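Local coordinates for protein uricase (Bacillus fastidiosus, PDB 4R8X) that catalyses the oxidation of urate by molecular oxygen, the first step of the purine-degrading route from urate to (S)-allantoin, at residues G51-T56 against N63-A68; A81-E84 against G90-Q93; I248-L253 against S317-L322. One frame throughout, in Å; residues are numbered along the deposited sequence.

Contact 1: G51-T56 against N63-A68; sequences GEQLLT and NSLVVA
A short 3-10 turn, residues 52-54, and a type I beta turn, Asn63 to Val66, meet where the uricase chain passes from strand 40-50 through helix 55-59 toward helix 69-82. Leu65 carries the contact from the second turn, its side chain reaching across to the backbone and side chain of Gln53. Leu65 CG stands anti to its carbonyl carbon (chi1 -73°), which sends Leu65 CD1 to within 3.8 Å of Gln53 O and 4.0 Å of Gln53 CB. The Gln53 chain runs extended beyond CG and is crossed at a slant by the leucine. Next to this exposed glutamine in the chain, Leu54 is buried and also rests on Tyr7 of strand 5-17. Each turn is closed by its own backbone bond: Leu54 N to Gly51 O at 3.0 Å, and Val66 N to Asn63 O at 2.9 Å. To both sides of Leu65 in the sequence the segment joins the subunit interface: Asn63 ND2 donates to Tyr180 O of the second subunit and Val66 packs on Tyr182 of that subunit. Between the two turns the touch is van der Waals: Leu54 CD2 lies 4.0 Å from Leu65 O, and Gln53 OE1 is 3.6 Å from Leu65 CD1.

Contact 2: A81-E84 against G90-Q93; sequences ASYE and GFLQ
The Tyr83 side chain lies across Phe91, and each step along it meets another part of that residue or of Gly90. With CG anti to the backbone N (chi1 180°), the side chain reaches from the end of helix 69-82 to the start of helix 88-102. Tyr83 CB touches the phenyl rim first, 3.8 Å from Phe91 CD1. At Tyr83 CG the same Phe91 CD1 is 3.7 Å away and sits over the face of the tyrosine ring, while Tyr83 CG lies near the plane of the phenyl ring, at its edge. The pair is therefore edge-to-face, Phe91 giving the edge, with centroids 5.4 Å apart and planes at 61°. Farther out, Tyr83 CE2 faces Phe91 CB, whose CH-pi contact with the tyrosine centroid measures 3.9 Å and lies 16° off the ring normal.

These rings fill the corner between two consecutive helices, 69-82 and 88-102: Tyr83 is the first residue to leave helical geometry, and the chain turns back through Thr87 into the next helix, which packs on the antiparallel sheet of the uricase fold. Phe41 and Met43 of strand 40-50 touch Tyr83 and Phe91 respectively.

Near the tip, Tyr83 CZ comes within 3.4 Å of Phe91 N, over the helix backbone. Tyr83 OH ends 3.4 Å from Gly90 CA, where the lack of a side chain lets it come so close. Tyr83 OH is 3.2 Å from Phe91 N at too poor an angle for a bond; its hydrogen bond is with Thr87 N.

Contact 3: I248-L253 against S317-L322; sequences IYHIGL and SEYVAL
His250 and Tyr319 meet through different first torsions. In the histidine CG lies anti to the carbonyl carbon (chi1 -76°), carrying the imidazole off helix 244-258 toward the C-terminal segment; in the tyrosine CG lies anti to the backbone N (chi1 174°), laying the phenol alongside the helix. The two side chains run antiparallel alongside one another. His250 CE1 reaches Tyr319 CA at 3.8 Å, with the tyrosine backbone at the imidazole edge, and His250 ND1 in turn lies in the plane of the phenol, at its edge, 4.0 Å from Tyr319 CD1. Leu253, one helical turn on, approaches the phenol obliquely: Leu253 CB is 3.7 Å from Tyr319 CE1, and Leu253 CD1 is 3.8 Å from Tyr319 CD1.

A water links the buried histidine to the backbone of the tail: it stands 2.8 Å from His250 ND1 and accepts from Val320 N at 3.0 Å. Upstream, Tyr319 N donates to Ser317 OG, 3.1 Å away at 153°, and this ST turn sets the backbone just ahead of the phenol. The hydroxyl of Tyr319 bonds Asp257 OD2, while the Glu318 carboxylate forms a salt bridge with Lys242.

Helix 244-258 also packs against strand 262-271, through Ile248 and Ile251. The arrangement is thus a C-terminal tail laid over helix 244-258 of the uricase fold, consistent with the finding that the C-terminal residues, whose folding was unexpected, are crucial for thermostability under physiological conditions.

In the fold
From the N terminus, the chain runs through strands 5-17 and 40-50 before contact 1 closes a short loop around helix 55-59, beside the second subunit. Helix 69-82 then leads to contact 2, which closes the turn into helix 88-102 and sets that corner against strand 40-50; the centres of contacts 1 and 2 are about 25 Å apart. The chain next adds further strands of the antiparallel sheet, up to 198-208, before contact 3, where a 63-residue excursion from helix 244-258, including strands 262-271 and 296-304, returns as the C-terminal tail. The three loops follow in series, without nesting or crossing. Contact 3 lies across the chain's centre from both others, about 49 Å from contact 1 between centres.

Contact 1: G51-T56 against N63-A68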
loop_
_atom_site.group_PDB
_atom_site.type_symbol
_atom_site.label_atom_id
_atom_site.label_comp_id
_atom_site.label_asym_id
_atom_site.label_seq_id
_atom_site.Cartn_x
_atom_site.Cartn_y
_atom_site.Cartn_z
ATOM N N GLY D 51 15.346 -23.551 -18.344
ATOM C CA GLY D 51 16.067 -24.548 -19.109
ATOM C C GLY D 51 17.182 -25.174 -18.307
ATOM O O GLY D 51 17.841 -24.505 -17.521
ATOM N N GLU D 52 17.404 -26.466 -18.516
ATOM C CA GLU D 52 18.460 -27.177 -17.810
ATOM C C GLU D 52 19.827 -26.532 -18.040
ATOM O O GLU D 52 20.714 -26.628 -17.193
ATOM C CB GLU D 52 18.498 -28.644 -18.246
ATOM C CG GLU D 52 18.651 -28.830 -19.751
ATOM C CD GLU D 52 18.957 -30.265 -20.141
ATOM O OE1 GLU D 52 19.615 -30.974 -19.349
ATOM O OE2 GLU D 52 18.541 -30.685 -21.241
ATOM N N GLN D 53 19.989 -25.866 -19.181
ATOM C CA GLN D 53 21.260 -25.232 -19.504
ATOM C C GLN D 53 21.568 -23.972 -18.691
ATOM O O GLN D 53 22.642 -23.399 -18.838
ATOM C CB GLN D 53 21.339 -24.934 -20.998
ATOM C CG GLN D 53 21.378 -26.192 -21.854
ATOM C CD GLN D 53 21.736 -25.907 -23.291
ATOM O OE1 GLN D 53 22.777 -25.314 -23.578
ATOM N NE2 GLN D 53 20.865 -26.318 -24.207
ATOM N N LEU D 54 20.633 -23.549 -17.842
ATOM C CA LEU D 54 20.863 -22.401 -16.968
ATOM C C LEU D 54 21.564 -22.798 -15.667
ATOM O O LEU D 54 21.903 -21.950 -14.850
ATOM C CB LEU D 54 19.534 -21.703 -16.645
ATOM C CG LEU D 54 18.729 -21.222 -17.858
ATOM C CD1 LEU D 54 17.444 -20.531 -17.427
ATOM C CD2 LEU D 54 19.569 -20.294 -18.729
ATOM N N LEU D 55 21.768 -24.089 -15.459
ATOM C CA LEU D 55 22.226 -24.562 -14.153
ATOM C C LEU D 55 23.547 -23.944 -13.716
ATOM O O LEU D 55 23.683 -23.496 -12.581
ATOM C CB LEU D 55 22.324 -26.091 -14.130
ATOM C CG LEU D 55 22.791 -26.688 -12.804
ATOM C CD1 LEU D 55 21.769 -26.450 -11.687
ATOM C CD2 LEU D 55 23.088 -28.167 -12.978
ATOM N N THR D 56 24.526 -23.900 -14.607
ATOM C CA THR D 56 25.829 -23.407 -14.190
ATOM C C THR D 56 25.866 -21.896 -13.928
ATOM O O THR D 56 26.817 -21.408 -13.313
ATOM C CB THR D 56 26.936 -23.801 -15.179
ATOM O OG1 THR D 56 26.607 -23.284 -16.467
ATOM C CG2 THR D 56 27.082 -25.331 -15.252
ATOM N N ASN D 63 27.936 -16.793 -16.554
ATOM C CA ASN D 63 26.912 -16.011 -17.240
ATOM C C ASN D 63 26.867 -16.218 -18.752
ATOM O O ASN D 63 26.128 -15.521 -19.448
ATOM C CB ASN D 63 27.075 -14.524 -16.921
ATOM C CG ASN D 63 26.733 -14.200 -15.484
ATOM O OD1 ASN D 63 25.800 -14.765 -14.914
ATOM N ND2 ASN D 63 27.486 -13.287 -14.887
ATOM N N SER D 64 27.649 -17.174 -19.250
ATOM C CA SER D 64 27.787 -17.407 -20.690
ATOM C C SER D 64 26.472 -17.595 -21.446
ATOM O O SER D 64 26.311 -17.096 -22.561
ATOM C CB SER D 64 28.709 -18.598 -20.944
ATOM O OG SER D 64 30.002 -18.330 -20.427
ATOM N N LEU D 65 25.530 -18.303 -20.831
ATOM C CA LEU D 65 24.251 -18.573 -21.471
ATOM C C LEU D 65 23.145 -17.740 -20.850
ATOM O O LEU D 65 21.961 -18.056 -20.976
ATOM C CB LEU D 65 23.911 -20.061 -21.380
ATOM C CG LEU D 65 24.735 -20.976 -22.282
ATOM C CD1 LEU D 65 24.310 -22.427 -22.095
ATOM C CD2 LEU D 65 24.598 -20.538 -23.740
ATOM N N VAL D 66 23.541 -16.668 -20.176
ATOM C CA VAL D 66 22.579 -15.817 -19.499
ATOM C C VAL D 66 22.168 -14.634 -20.370
ATOM O O VAL D 66 22.978 -13.760 -20.675
ATOM C CB VAL D 66 23.113 -15.324 -18.142
ATOM C CG1 VAL D 66 22.135 -14.331 -17.506
ATOM C CG2 VAL D 66 23.358 -16.504 -17.216
ATOM N N VAL D 67 20.917 -14.639 -20.809
ATOM C CA VAL D 67 20.317 -13.448 -21.386
ATOM C C VAL D 67 20.134 -12.464 -20.231
ATOM O O VAL D 67 19.536 -12.809 -19.204
ATOM C CB VAL D 67 18.951 -13.767 -22.023
ATOM C CG1 VAL D 67 18.298 -12.497 -22.570
ATOM C CG2 VAL D 67 19.101 -14.850 -23.102
ATOM N N ALA D 68 20.655 -11.250 -20.379
ATOM C CA ALA D 68 20.566 -10.253 -19.309
ATOM C C ALA D 68 19.105 -9.868 -19.091
ATOM O O ALA D 68 18.341 -9.779 -20.051
ATOM C CB ALA D 68 21.394 -9.029 -19.658
#

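Contact 2: A81-E84 against G90-Q93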
loop_
_atom_site.group_PDB
_atom_site.type_symbol
_atom_site.label_atom_id
_atom_site.label_comp_id
_atom_site.label_asym_id
_atom_site.label_seq_id
_atom_site.Cartn_x
_atom_site.Cartn_y
_atom_site.Cartn_z
ATOM N N ALA D 81 5.788 -3.410 -30.109
ATOM C CA ALA D 81 5.656 -2.548 -31.278
ATOM C C ALA D 81 5.304 -3.352 -32.526
ATOM O O ALA D 81 4.572 -2.871 -33.379
ATOM C CB ALA D 81 6.920 -1.728 -31.500
ATOM N N SER D 82 5.807 -4.582 -32.613
ATOM C CA SER D 82 5.620 -5.409 -33.808
ATOM C C SER D 82 4.380 -6.310 -33.767
ATOM O O SER D 82 3.938 -6.810 -34.806
ATOM C CB SER D 82 6.877 -6.245 -34.086
ATOM O OG SER D 82 7.213 -7.074 -32.986
ATOM N N TYR D 83 3.829 -6.525 -32.574
ATOM C CA TYR D 83 2.620 -7.339 -32.424
ATOM C C TYR D 83 1.466 -6.743 -33.219
ATOM O O TYR D 83 1.197 -5.548 -33.115
ATOM C CB TYR D 83 2.230 -7.420 -30.950
ATOM C CG TYR D 83 0.988 -8.235 -30.658
ATOM C CD1 TYR D 83 0.894 -9.570 -31.038
ATOM C CD2 TYR D 83 -0.088 -7.667 -29.992
ATOM C CE1 TYR D 83 -0.245 -10.313 -30.742
ATOM C CE2 TYR D 83 -1.213 -8.398 -29.689
ATOM C CZ TYR D 83 -1.301 -9.710 -30.074
ATOM O OH TYR D 83 -2.447 -10.413 -29.758
ATOM N N GLU D 84 0.777 -7.584 -33.987
ATOM C CA GLU D 84 -0.305 -7.130 -34.850
ATOM C C GLU D 84 -1.674 -7.608 -34.378
ATOM O O GLU D 84 -2.691 -7.321 -35.008
ATOM C CB GLU D 84 -0.057 -7.577 -36.296
ATOM C CG GLU D 84 1.224 -6.999 -36.889
ATOM C CD GLU D 84 1.382 -7.292 -38.367
ATOM O OE1 GLU D 84 2.486 -7.706 -38.776
ATOM O OE2 GLU D 84 0.412 -7.091 -39.123
ATOM N N GLY D 90 -2.781 -13.350 -26.874
ATOM C CA GLY D 90 -2.095 -13.356 -28.155
ATOM C C GLY D 90 -0.714 -12.761 -28.028
ATOM O O GLY D 90 0.263 -13.349 -28.482
ATOM N N PHE D 91 -0.618 -11.600 -27.382
ATOM C CA PHE D 91 0.679 -10.970 -27.220
ATOM C C PHE D 91 1.651 -11.829 -26.409
ATOM O O PHE D 91 2.803 -11.984 -26.793
ATOM C CB PHE D 91 0.535 -9.600 -26.569
ATOM C CG PHE D 91 1.848 -8.910 -26.337
ATOM C CD1 PHE D 91 2.673 -8.592 -27.408
ATOM C CD2 PHE D 91 2.272 -8.602 -25.050
ATOM C CE1 PHE D 91 3.893 -7.970 -27.204
ATOM C CE2 PHE D 91 3.482 -7.974 -24.834
ATOM C CZ PHE D 91 4.301 -7.650 -25.911
ATOM N N LEU D 92 1.187 -12.400 -25.298
ATOM C CA LEU D 92 2.059 -13.202 -24.454
ATOM C C LEU D 92 2.578 -14.443 -25.188
ATOM O O LEU D 92 3.760 -14.778 -25.083
ATOM C CB LEU D 92 1.351 -13.594 -23.149
ATOM C CG LEU D 92 0.926 -12.443 -22.234
ATOM C CD1 LEU D 92 0.509 -13.021 -20.894
ATOM C CD2 LEU D 92 2.025 -11.379 -22.062
ATOM N N GLN D 93 1.708 -15.115 -25.930
ATOM C CA GLN D 93 2.179 -16.287 -26.664
ATOM C C GLN D 93 3.185 -15.901 -27.749
ATOM O O GLN D 93 4.185 -16.586 -27.936
ATOM C CB GLN D 93 1.033 -17.083 -27.277
ATOM C CG GLN D 93 1.523 -18.363 -27.920
ATOM C CD GLN D 93 0.402 -19.277 -28.327
ATOM O OE1 GLN D 93 -0.726 -19.146 -27.859
ATOM N NE2 GLN D 93 0.705 -20.217 -29.207
#

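Contact 3: I248-L253 against S317-L322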
loop_
_atom_site.group_PDB
_atom_site.type_symbol
_atom_site.label_atom_id
_atom_site.label_comp_id
_atom_site.label_asym_id
_atom_site.label_seq_id
_atom_site.Cartn_x
_atom_site.Cartn_y
_atom_site.Cartn_z
ATOM N N ILE D 248 -21.255 -17.937 -6.835
ATOM C CA ILE D 248 -20.205 -18.142 -7.816
ATOM C C ILE D 248 -20.458 -19.390 -8.649
ATOM O O ILE D 248 -20.051 -19.453 -9.810
ATOM C CB ILE D 248 -18.783 -18.117 -7.202
ATOM C CG1 ILE D 248 -18.603 -19.201 -6.142
ATOM C CG2 ILE D 248 -18.497 -16.740 -6.612
ATOM C CD1 ILE D 248 -17.169 -19.290 -5.641
ATOM N N TYR D 249 -21.162 -20.365 -8.079
ATOM C CA TYR D 249 -21.562 -21.518 -8.873
ATOM C C TYR D 249 -22.412 -21.052 -10.056
ATOM O O TYR D 249 -22.171 -21.435 -11.208
ATOM C CB TYR D 249 -22.345 -22.521 -8.020
ATOM C CG TYR D 249 -22.776 -23.775 -8.757
ATOM C CD1 TYR D 249 -21.844 -24.599 -9.374
ATOM C CD2 TYR D 249 -24.119 -24.140 -8.823
ATOM C CE1 TYR D 249 -22.238 -25.753 -10.037
ATOM C CE2 TYR D 249 -24.517 -25.291 -9.483
ATOM C CZ TYR D 249 -23.571 -26.089 -10.089
ATOM O OH TYR D 249 -23.954 -27.234 -10.750
ATOM N N HIS D 250 -23.390 -20.199 -9.773
ATOM C CA HIS D 250 -24.272 -19.683 -10.810
ATOM C C HIS D 250 -23.613 -18.708 -11.778
ATOM O O HIS D 250 -23.931 -18.701 -12.959
ATOM C CB HIS D 250 -25.532 -19.098 -10.182
ATOM C CG HIS D 250 -26.491 -20.147 -9.725
ATOM N ND1 HIS D 250 -27.577 -20.530 -10.479
ATOM C CD2 HIS D 250 -26.489 -20.945 -8.631
ATOM C CE1 HIS D 250 -28.229 -21.491 -9.849
ATOM N NE2 HIS D 250 -27.582 -21.774 -8.734
ATOM N N ILE D 251 -22.684 -17.896 -11.292
ATOM C CA ILE D 251 -21.913 -17.069 -12.196
ATOM C C ILE D 251 -21.131 -17.969 -13.155
ATOM O O ILE D 251 -21.113 -17.738 -14.371
ATOM C CB ILE D 251 -20.962 -16.130 -11.437
ATOM C CG1 ILE D 251 -21.765 -15.084 -10.647
ATOM C CG2 ILE D 251 -20.007 -15.466 -12.421
ATOM C CD1 ILE D 251 -20.922 -14.229 -9.686
ATOM N N GLY D 252 -20.503 -19.005 -12.606
ATOM C CA GLY D 252 -19.735 -19.931 -13.417
ATOM C C GLY D 252 -20.576 -20.645 -14.460
ATOM O O GLY D 252 -20.168 -20.744 -15.615
ATOM N N LEU D 253 -21.738 -21.146 -14.051
ATOM C CA LEU D 253 -22.650 -21.811 -14.987
ATOM C C LEU D 253 -23.021 -20.888 -16.139
ATOM O O LEU D 253 -23.080 -21.312 -17.293
ATOM C CB LEU D 253 -23.933 -22.263 -14.270
ATOM C CG LEU D 253 -23.822 -23.376 -13.227
ATOM C CD1 LEU D 253 -25.161 -23.547 -12.514
ATOM C CD2 LEU D 253 -23.363 -24.694 -13.846
ATOM N N SER D 317 -33.236 -28.326 -10.942
ATOM C CA SER D 317 -32.275 -27.232 -11.084
ATOM C C SER D 317 -32.911 -25.860 -10.888
ATOM O O SER D 317 -34.037 -25.618 -11.317
ATOM C CB SER D 317 -31.574 -27.289 -12.447
ATOM O OG SER D 317 -30.657 -26.216 -12.601
ATOM N N GLU D 318 -32.171 -24.968 -10.237
ATOM C CA GLU D 318 -32.596 -23.586 -10.071
ATOM C C GLU D 318 -31.912 -22.675 -11.082
ATOM O O GLU D 318 -32.204 -21.483 -11.147
ATOM C CB GLU D 318 -32.309 -23.102 -8.648
ATOM C CG GLU D 318 -33.128 -23.807 -7.583
ATOM C CD GLU D 318 -32.828 -23.297 -6.189
ATOM O OE1 GLU D 318 -31.741 -22.713 -5.995
ATOM O OE2 GLU D 318 -33.678 -23.475 -5.292
ATOM N N TYR D 319 -31.001 -23.235 -11.874
ATOM C CA TYR D 319 -30.275 -22.443 -12.858
ATOM C C TYR D 319 -31.171 -21.847 -13.940
ATOM O O TYR D 319 -31.929 -22.561 -14.606
ATOM C CB TYR D 319 -29.158 -23.260 -13.511
ATOM C CG TYR D 319 -28.480 -22.506 -14.635
ATOM C CD1 TYR D 319 -27.673 -21.410 -14.365
ATOM C CD2 TYR D 319 -28.684 -22.864 -15.963
ATOM C CE1 TYR D 319 -27.062 -20.710 -15.375
ATOM C CE2 TYR D 319 -28.076 -22.164 -16.988
ATOM C CZ TYR D 319 -27.271 -21.085 -16.684
ATOM O OH TYR D 319 -26.655 -20.373 -17.681
ATOM N N VAL D 320 -31.069 -20.529 -14.108
ATOM C CA VAL D 320 -31.762 -19.819 -15.174
ATOM C C VAL D 320 -30.828 -18.793 -15.804
ATOM O O VAL D 320 -29.965 -18.229 -15.138
ATOM C CB VAL D 320 -33.033 -19.094 -14.669
ATOM C CG1 VAL D 320 -34.064 -20.096 -14.161
ATOM C CG2 VAL D 320 -32.683 -18.081 -13.593
ATOM N N ALA D 321 -30.999 -18.563 -17.098
ATOM C CA ALA D 321 -30.225 -17.556 -17.801
ATOM C C ALA D 321 -31.150 -16.742 -18.691
ATOM O O ALA D 321 -32.222 -17.205 -19.082
ATOM C CB ALA D 321 -29.121 -18.208 -18.627
ATOM N N LEU D 322 -30.740 -15.517 -18.996
ATOM C CA LEU D 322 -31.513 -14.667 -19.891
ATOM C C LEU D 322 -31.667 -15.329 -21.256
ATOM O O LEU D 322 -30.764 -16.033 -21.710
ATOM C CB LEU D 322 -30.832 -13.309 -20.042
ATOM C CG LEU D 322 -30.821 -12.438 -18.788
ATOM C CD1 LEU D 322 -29.981 -11.186 -19.007
ATOM C CD2 LEU D 322 -32.244 -12.082 -18.393
ATOM O OXT LEU D 322 -32.690 -15.177 -21.935
HETATM O O HOH W 1 -29.277 -19.055 -12.185
#